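Long-range contact in putative adhesin (Bacteroides thetaiotaomicron, PDB 4QDG), which is a putative adhesin of the outer membrane, a lipoprotein of the FimB/Mfa2 family that probably takes part in anchoring pili: residues I174-I179 against M227-Y232. Sequence-based numbering, arbitrary orientation.
Sequences ITDDNI and MVRDWY
Arg229 meets Asp176 in a salt bridge, its NH2 donating to OD1 over 2.8 Å at a fairly straight 158°. The carboxylate is approached on its syn side, and the two planes are nearly coplanar, 30° apart. The same OD1 also takes the backbone N-H of Asp177 on its anti side, while Arg229 NH2 makes a weak second bond to Asp177 O (2.7 Å). Within its own loop, Arg229 NH1 donates to Met227 O, and a water bound to NH1 and to Met227 N donates to Asp176 OD2.

Aromatic contacts adjoin the salt bridge. Asp177 CB lies over one face of the Tyr232 ring, a CH-pi contact 4.0 Å from the centroid. Asp177 CG, anti to the backbone N (chi1 -173°), sits at the edge of the indole, 3.7 Å from Trp231 CZ3. The carboxylate stands almost perpendicular to that ring; its oxygens accept from the amides of Asn190 and Gly191. A second water bridges Tyr232 OH and Thr175 OG1.

Salt bridge and waters together fasten the 213-223 to 235-240 connection onto the end of strand 170-176 in a four-stranded antiparallel sheet. With both carboxylate oxygens engaged and its charge matched by Arg229, Asp176 is probably kept ionised despite its burial.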
# COMPACT_ATOMS: atom_id res chain seq x y z
N ILE A 174 -4.02 -13.28 -5.35
CA ILE A 174 -2.82 -12.54 -5.66
C ILE A 174 -1.72 -13.25 -4.91
O ILE A 174 -1.80 -13.39 -3.70
CB ILE A 174 -2.84 -11.01 -5.42
CG1 ILE A 174 -3.79 -10.33 -6.41
CG2 ILE A 174 -1.43 -10.42 -5.55
CD1 ILE A 174 -4.14 -8.84 -6.12
N THR A 175 -0.74 -13.81 -5.64
CA THR A 175 0.43 -14.39 -5.02
C THR A 175 1.56 -13.36 -5.15
O THR A 175 1.74 -12.73 -6.20
CB THR A 175 0.81 -15.75 -5.60
OG1 THR A 175 0.88 -15.66 -7.03
CG2 THR A 175 -0.11 -16.88 -5.12
N ASP A 176 2.30 -13.17 -4.06
CA ASP A 176 3.41 -12.23 -4.00
C ASP A 176 4.30 -12.59 -2.85
O ASP A 176 3.93 -13.41 -2.03
CB ASP A 176 2.88 -10.77 -3.83
CG ASP A 176 3.81 -9.67 -4.33
OD1 ASP A 176 5.03 -9.95 -4.52
OD2 ASP A 176 3.30 -8.56 -4.61
N ASP A 177 5.48 -11.97 -2.80
CA ASP A 177 6.43 -12.13 -1.70
C ASP A 177 6.76 -10.70 -1.27
O ASP A 177 7.79 -10.15 -1.63
CB ASP A 177 7.66 -12.97 -2.14
CG ASP A 177 8.61 -13.33 -1.01
OD1 ASP A 177 8.61 -12.62 0.03
OD2 ASP A 177 9.38 -14.32 -1.17
N ASN A 178 5.83 -10.07 -0.54
CA ASN A 178 5.97 -8.65 -0.20
C ASN A 178 5.51 -8.28 1.22
O ASN A 178 5.11 -7.15 1.42
CB ASN A 178 5.15 -7.82 -1.23
CG ASN A 178 3.66 -8.07 -1.23
OD1 ASN A 178 3.20 -9.10 -0.74
ND2 ASN A 178 2.87 -7.13 -1.78
N ILE A 179 5.55 -9.20 2.20
CA ILE A 179 5.03 -8.90 3.53
C ILE A 179 6.14 -8.56 4.56
O ILE A 179 5.81 -8.26 5.71
CB ILE A 179 4.09 -10.00 4.07
CG1 ILE A 179 4.83 -11.30 4.41
CG2 ILE A 179 2.89 -10.21 3.15
CD1 ILE A 179 4.20 -12.05 5.57
N MSE A 227 6.12 -3.78 -6.02
CA MSE A 227 7.45 -3.38 -6.48
C MSE A 227 7.92 -4.14 -7.69
O MSE A 227 7.73 -5.35 -7.76
CB MSE A 227 8.51 -3.58 -5.38
CG MSE A 227 8.31 -2.72 -4.15
SE MSE A 227 9.91 -2.58 -3.05
CE MSE A 227 10.98 -1.20 -4.13
N VAL A 228 8.62 -3.46 -8.60
CA VAL A 228 9.33 -4.11 -9.70
C VAL A 228 10.66 -4.61 -9.09
O VAL A 228 11.43 -3.80 -8.57
CB VAL A 228 9.59 -3.16 -10.90
CG1 VAL A 228 10.49 -3.82 -11.94
CG2 VAL A 228 8.28 -2.71 -11.55
N ARG A 229 10.92 -5.90 -9.12
CA ARG A 229 12.20 -6.47 -8.64
C ARG A 229 12.48 -7.73 -9.43
O ARG A 229 11.55 -8.31 -9.98
CB ARG A 229 12.23 -6.72 -7.13
CG ARG A 229 11.20 -7.72 -6.66
CD ARG A 229 10.60 -7.23 -5.37
NE ARG A 229 9.74 -8.22 -4.73
CZ ARG A 229 8.42 -8.27 -4.87
NH1 ARG A 229 7.80 -7.45 -5.70
NH2 ARG A 229 7.71 -9.15 -4.19
N ASP A 230 13.75 -8.14 -9.51
CA ASP A 230 14.07 -9.30 -10.33
C ASP A 230 13.85 -10.64 -9.58
O ASP A 230 13.87 -11.67 -10.25
CB ASP A 230 15.48 -9.20 -10.98
CG ASP A 230 16.67 -8.96 -10.08
OD1 ASP A 230 16.62 -9.37 -8.89
OD2 ASP A 230 17.68 -8.39 -10.57
N TRP A 231 13.56 -10.62 -8.26
CA TRP A 231 13.38 -11.87 -7.50
C TRP A 231 11.91 -12.31 -7.31
O TRP A 231 11.68 -13.44 -6.89
CB TRP A 231 14.11 -11.83 -6.14
CG TRP A 231 13.79 -10.65 -5.26
CD1 TRP A 231 14.49 -9.48 -5.19
CD2 TRP A 231 12.79 -10.59 -4.24
NE1 TRP A 231 13.94 -8.66 -4.22
CE2 TRP A 231 12.92 -9.34 -3.59
CE3 TRP A 231 11.77 -11.47 -3.81
CZ2 TRP A 231 12.08 -8.93 -2.55
CZ3 TRP A 231 10.93 -11.06 -2.78
CH2 TRP A 231 11.09 -9.81 -2.16
N TYR A 232 10.93 -11.46 -7.64
CA TYR A 232 9.54 -11.88 -7.58
C TYR A 232 8.71 -11.15 -8.60
O TYR A 232 8.86 -9.95 -8.79
CB TYR A 232 8.87 -11.76 -6.18
CG TYR A 232 7.86 -12.88 -5.99
CD1 TYR A 232 8.28 -14.15 -5.62
CD2 TYR A 232 6.52 -12.71 -6.33
CE1 TYR A 232 7.39 -15.22 -5.55
CE2 TYR A 232 5.63 -13.78 -6.29
CZ TYR A 232 6.07 -15.03 -5.87
OH TYR A 232 5.24 -16.12 -5.80
O HOH W 1 3.44 -16.30 -7.73
O HOH W 2 5.16 -6.62 -4.93